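Local coordinates for periplasmic branched-chain amino acid-binding protein (Burkholderia mallei, PDB 3I09) that probably captures a small carboxylate or amino acid ligand in the periplasm for an ABC transporter, here holding acetoacetic acid, at residues 104-109 with 153-158; 202-207 with 228-233. One frame throughout, in Å; residues are numbered along the deposited sequence. Where two conformers were deposited one is given.

Contact 1: 104-109 with 153-158; sequences GADTLT and GKALEK. With AAE (acetoacetic acid), chain C.
Ala155 meets Ala105 across the ligand cleft of a type I periplasmic binding protein, where a loop of one lobe faces a helix of the other. The loop 104-109 follows strand 97-100 of the larger sheet and makes a short 3-10 turn; helix 151-166 follows strand 142-148 of the four-stranded sheet. Along the helix, Gly153 O first accepts Glu157 N. Ala155 then carries the direct contact. Its methyl CB points at the loop and lies 4.1 Å from Ala105 CB, methyl against methyl. The same CB is bordered by Asp106 OD1 at 4.2 Å and Thr107 OG1 at 4.4 Å, both oxygens lying to one side of the methyl pair. The polar link runs through a water, which donates to Ala155 O at 3.1 Å and to Asp106 OD1 at 2.7 Å. Asp106 reaches it with CG beside both the backbone N and the carbonyl carbon (chi1 73°); its OD2 forms a salt bridge with Arg370 and also accepts from Asn159 of helix 151-166, a second polar link from the loop to that helix. Next, Leu156 touches Thr124 and Leu127 of helix 124-137. The ligand, acetoacetic acid, is hydrogen-bonded to Ser81 OG, Asn80 N and Tyr150 OH, and at the loop's start Gly104 N donates to its carboxylate O1 at 2.7 Å, with a nearly straight N-H...O angle of 168°.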
loop_
_atom_site.group_PDB
_atom_site.type_symbol
_atom_site.label_atom_id
_atom_site.label_comp_id
_atom_site.label_asym_id
_atom_site.label_seq_id
_atom_site.Cartn_x
_atom_site.Cartn_y
_atom_site.Cartn_z
ATOM N N GLY A 104 -0.411 -2.428 -3.995
ATOM C CA GLY A 104 0.830 -3.077 -3.678
ATOM C C GLY A 104 1.625 -3.771 -4.737
ATOM O O GLY A 104 2.805 -3.976 -4.546
ATOM N N ALA A 105 1.009 -4.184 -5.844
ATOM C CA ALA A 105 1.718 -5.087 -6.748
ATOM C C ALA A 105 3.057 -4.509 -7.204
ATOM O O ALA A 105 3.110 -3.406 -7.787
ATOM C CB ALA A 105 0.868 -5.443 -7.974
ATOM N N ASP A 106 4.135 -5.275 -6.998
ATOM C CA ASP A 106 5.470 -4.830 -7.439
ATOM C C ASP A 106 5.630 -4.763 -8.967
ATOM O O ASP A 106 6.619 -4.228 -9.463
ATOM C CB ASP A 106 6.602 -5.637 -6.773
ATOM C CG ASP A 106 6.741 -7.062 -7.289
ATOM O OD1 ASP A 106 5.789 -7.629 -7.855
ATOM O OD2 ASP A 106 7.833 -7.650 -7.053
ATOM N N THR A 107 4.635 -5.291 -9.692
ATOM C CA THR A 107 4.538 -5.172 -11.134
ATOM C C THR A 107 4.709 -3.709 -11.608
ATOM O O THR A 107 5.239 -3.415 -12.689
ATOM C CB THR A 107 3.126 -5.687 -11.593
ATOM O OG1 THR A 107 2.809 -6.889 -10.885
ATOM C CG2 THR A 107 3.136 -5.954 -13.024
ATOM N N LEU A 108 4.205 -2.788 -10.797
ATOM C CA LEU A 108 4.229 -1.377 -11.098
ATOM C C LEU A 108 5.631 -0.793 -11.302
ATOM O O LEU A 108 5.752 0.221 -11.954
ATOM C CB LEU A 108 3.515 -0.590 -9.984
ATOM C CG LEU A 108 2.002 -0.663 -10.053
ATOM C CD1 LEU A 108 1.444 -0.270 -8.650
ATOM C CD2 LEU A 108 1.383 0.257 -11.217
ATOM N N THR A 109 6.658 -1.436 -10.726
ATOM C CA THR A 109 8.038 -0.977 -10.870
ATOM C C THR A 109 8.932 -2.059 -11.470
ATOM O O THR A 109 10.137 -2.014 -11.372
ATOM C CB THR A 109 8.594 -0.516 -9.514
ATOM O OG1 THR A 109 8.530 -1.599 -8.588
ATOM C CG2 THR A 109 7.761 0.708 -8.976
ATOM N N GLY A 153 -3.146 -10.322 -5.222
ATOM C CA GLY A 153 -2.928 -11.621 -4.602
ATOM C C GLY A 153 -1.845 -12.401 -5.301
ATOM O O GLY A 153 -0.952 -12.971 -4.654
ATOM N N LYS A 154 -1.915 -12.431 -6.631
ATOM C CA LYS A 154 -0.972 -13.192 -7.437
ATOM C C LYS A 154 0.467 -12.694 -7.248
ATOM O O LYS A 154 1.392 -13.495 -7.076
ATOM C CB LYS A 154 -1.378 -13.153 -8.917
ATOM C CG LYS A 154 -2.722 -13.827 -9.178
ATOM C CD LYS A 154 -3.105 -13.842 -10.665
ATOM C CE LYS A 154 -4.618 -13.950 -10.848
ATOM N NZ LYS A 154 -5.026 -13.819 -12.281
ATOM N N ALA A 155 0.646 -11.384 -7.260
ATOM C CA ALA A 155 1.967 -10.793 -7.064
ATOM C C ALA A 155 2.491 -11.102 -5.666
ATOM O O ALA A 155 3.658 -11.478 -5.517
ATOM C CB ALA A 155 1.948 -9.299 -7.289
ATOM N N LEU A 156 1.618 -11.028 -4.666
ATOM C CA LEU A 156 2.071 -11.155 -3.283
ATOM C C LEU A 156 2.397 -12.598 -3.010
ATOM O O LEU A 156 3.385 -12.876 -2.361
ATOM C CB LEU A 156 1.031 -10.635 -2.289
ATOM C CG LEU A 156 1.329 -10.735 -0.784
ATOM C CD1 LEU A 156 2.675 -10.051 -0.389
ATOM C CD2 LEU A 156 0.180 -10.072 -0.043
ATOM N N GLU A 157 1.576 -13.512 -3.520
ATOM C CA GLU A 157 1.856 -14.937 -3.381
ATOM C C GLU A 157 3.195 -15.268 -4.047
ATOM O O GLU A 157 4.005 -16.013 -3.499
ATOM C CB GLU A 157 0.721 -15.797 -3.978
ATOM C CG GLU A 157 1.012 -17.315 -3.942
ATOM C CD GLU A 157 -0.030 -18.175 -4.665
ATOM O OE1 GLU A 157 -1.251 -17.925 -4.546
ATOM O OE2 GLU A 157 0.376 -19.143 -5.334
ATOM N N LYS A 158 3.434 -14.730 -5.234
ATOM C CA LYS A 158 4.702 -15.036 -5.908
ATOM C C LYS A 158 5.929 -14.496 -5.152
ATOM O O LYS A 158 6.893 -15.235 -4.945
ATOM C CB LYS A 158 4.706 -14.545 -7.364
ATOM C CG LYS A 158 6.043 -14.608 -8.094
ATOM C CD LYS A 158 6.495 -16.004 -8.357
ATOM C CE LYS A 158 7.440 -16.075 -9.585
ATOM N NZ LYS A 158 8.649 -15.194 -9.438
HETATM O O1 AAE C . -2.829 -3.718 -4.172
HETATM C C2 AAE C . -3.914 -4.090 -3.691
HETATM O O3 AAE C . -4.856 -4.504 -4.402
HETATM C C4 AAE C . -4.066 -4.096 -2.180
HETATM C C5 AAE C . -4.658 -2.806 -1.684
HETATM O O8 AAE C . -4.754 -1.801 -2.428
HETATM C C9 AAE C . -4.961 -2.766 -0.214
HETATM O O HOH W 1 5.337 -10.296 -7.782
#

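Contact 2: 202-207 with 228-233; sequences ANAGGD and ALLMFI
Leu230 touches both the flat ring of Phe232 and the methyl of Ala204. Its CD1 lies over the CZ-CE2 side of one face of the ring, 3.8 Å from Phe232 CE2, while Ala204 CB stands beyond the CE2 edge at 5.2 Å and a water lies near the CD2 edge. This is the ligand-facing end of a beta-alpha-beta crossover: strand 198-202 leads through helix 205-217 to the neighbouring parallel strand 225-228, and the two segments are the turns leaving those strands. The other flat group, the amide of Asn203, is held at both ends, with OD1 hydrogen-bonded to Thr208 and ND2 to His177. Apolar packing makes the direct contact in two places. Leu229, its CG anti to the carbonyl carbon (chi1 -63°), brings CD1 to 4.1 Å from Ala202 N, beside the end of the strand. Leu230 has CG anti to the backbone N instead (chi1 -175°), and its CD2 reaches Ala204 CB at 3.9 Å. That alanine belongs to the acetoacetic acid pocket, and Leu230 packs beside it, bringing CD2 to 4.1 Å from ligand C9, with Phe152 touching both side chains. Between these two places the backbones approach without bonding, Asn203 O being 3.9 Å from Leu230 O. A single water joins the buried main chains, accepting from Gly205 N at 2.7 Å and donating to Leu230 O at 2.9 Å.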
loop_
_atom_site.group_PDB
_atom_site.type_symbol
_atom_site.label_atom_id
_atom_site.label_comp_id
_atom_site.label_asym_id
_atom_site.label_seq_id
_atom_site.Cartn_x
_atom_site.Cartn_y
_atom_site.Cartn_z
ATOM N N ALA A 202 -2.527 -13.931 1.376
ATOM C CA ALA A 202 -2.144 -13.076 0.249
ATOM C C ALA A 202 -3.391 -12.335 -0.213
ATOM O O ALA A 202 -3.913 -12.537 -1.324
ATOM C CB ALA A 202 -1.519 -13.938 -0.906
ATOM N N ASN A 203 -3.870 -11.455 0.657
ATOM C CA ASN A 203 -5.103 -10.710 0.417
ATOM C C ASN A 203 -5.038 -9.492 1.332
ATOM O O ASN A 203 -4.013 -9.303 1.970
ATOM C CB ASN A 203 -6.347 -11.579 0.636
ATOM C CG ASN A 203 -6.464 -12.175 2.054
ATOM O OD1 ASN A 203 -5.913 -11.673 3.026
ATOM N ND2 ASN A 203 -7.315 -13.194 2.175
ATOM N N ALA A 204 -6.072 -8.671 1.366
ATOM C CA ALA A 204 -5.975 -7.370 2.066
ATOM C C ALA A 204 -7.334 -6.902 2.547
ATOM O O ALA A 204 -8.388 -7.404 2.123
ATOM C CB ALA A 204 -5.388 -6.331 1.139
ATOM N N GLY A 205 -7.314 -5.906 3.418
ATOM C CA GLY A 205 -8.523 -5.230 3.817
ATOM C C GLY A 205 -9.608 -6.135 4.365
ATOM O O GLY A 205 -9.351 -7.014 5.192
ATOM N N GLY A 206 -10.841 -5.936 3.887
ATOM C CA GLY A 206 -11.971 -6.737 4.362
ATOM C C GLY A 206 -11.779 -8.237 4.172
ATOM O O GLY A 206 -12.304 -9.028 4.972
ATOM N N ASP A 207 -11.007 -8.634 3.145
ATOM C CA ASP A 207 -10.710 -10.072 2.919
ATOM C C ASP A 207 -9.832 -10.622 4.040
ATOM O O ASP A 207 -10.071 -11.710 4.552
ATOM C CB ASP A 207 -10.033 -10.325 1.536
ATOM C CG ASP A 207 -11.034 -10.399 0.367
ATOM O OD1 ASP A 207 -12.219 -10.789 0.604
ATOM O OD2 ASP A 207 -10.629 -10.052 -0.789
ATOM N N ALA A 228 -0.295 -12.686 8.180
ATOM C CA ALA A 228 -1.091 -11.637 7.564
ATOM C C ALA A 228 -0.102 -10.801 6.761
ATOM O O ALA A 228 0.610 -9.948 7.285
ATOM C CB ALA A 228 -1.816 -10.827 8.632
ATOM N N LEU A 229 -0.038 -11.076 5.471
ATOM C CA LEU A 229 0.997 -10.476 4.645
ATOM C C LEU A 229 0.721 -9.000 4.331
ATOM O O LEU A 229 1.645 -8.254 3.990
ATOM C CB LEU A 229 1.148 -11.303 3.363
ATOM C CG LEU A 229 1.616 -12.727 3.589
ATOM C CD1 LEU A 229 1.454 -13.567 2.265
ATOM C CD2 LEU A 229 3.062 -12.789 4.081
ATOM N N LEU A 230 -0.539 -8.569 4.461
ATOM C CA LEU A 230 -0.841 -7.128 4.396
ATOM C C LEU A 230 -1.973 -6.801 5.372
ATOM O O LEU A 230 -3.091 -7.312 5.250
ATOM C CB LEU A 230 -1.196 -6.655 2.996
ATOM C CG LEU A 230 -1.399 -5.154 2.860
ATOM C CD1 LEU A 230 -0.179 -4.316 3.408
ATOM C CD2 LEU A 230 -1.762 -4.792 1.370
HETATM N N MSE A 231 -1.655 -6.011 6.391
HETATM C CA MSE A 231 -2.617 -5.667 7.453
HETATM C C MSE A 231 -2.371 -4.193 7.805
HETATM O O MSE A 231 -1.244 -3.811 8.050
HETATM C CB MSE A 231 -2.368 -6.579 8.674
HETATM C CG MSE A 231 -3.082 -6.223 9.980
HETATM SE SE MSE A 231 -3.152 -7.762 11.189
HETATM C CE MSE A 231 -4.109 -8.951 10.003
ATOM N N PHE A 232 -3.409 -3.379 7.771
ATOM C CA PHE A 232 -3.324 -1.985 8.116
ATOM C C PHE A 232 -3.947 -1.782 9.501
ATOM O O PHE A 232 -4.621 -2.661 10.031
ATOM C CB PHE A 232 -4.073 -1.138 7.062
ATOM C CG PHE A 232 -3.443 -1.185 5.714
ATOM C CD1 PHE A 232 -2.355 -0.383 5.418
ATOM C CD2 PHE A 232 -3.891 -2.101 4.763
ATOM C CE1 PHE A 232 -1.749 -0.441 4.144
ATOM C CE2 PHE A 232 -3.286 -2.153 3.497
ATOM C CZ PHE A 232 -2.219 -1.348 3.209
ATOM N N ILE A 233 -3.783 -0.596 10.058
ATOM C CA ILE A 233 -4.260 -0.338 11.416
ATOM C C ILE A 233 -5.777 -0.537 11.527
ATOM O O ILE A 233 -6.253 -1.017 12.543
ATOM C CB ILE A 233 -3.806 1.071 11.920
ATOM C CG1 ILE A 233 -3.871 1.126 13.438
ATOM C CG2 ILE A 233 -4.644 2.233 11.280
ATOM C CD1 ILE A 233 -3.458 2.469 14.008
HETATM O O HOH W 2 -5.059 -5.238 4.663
#

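Helix 151-166 connects the two contacts, whose centres lie about 14 Å apart. In contact 1 it presents Ala155 to the opposite lobe; Leu156, the next residue, also packs on contact 2, where its CD2 lies 3.7 Å from Leu229 CB and 3.8 Å from Ala202 CA. Gly153 O also lies 3.9 Å from Ala202 CB. The helix thus fills the space between the interlobe contact and the strand ends of its own lobe. Both contacts reach the acetoacetic acid, by different means: 104-109 gives a backbone N-H to its carboxylate, whereas 202-207 offers a methyl wall, the Ala204 side chain lying about 4 Å from the ligand.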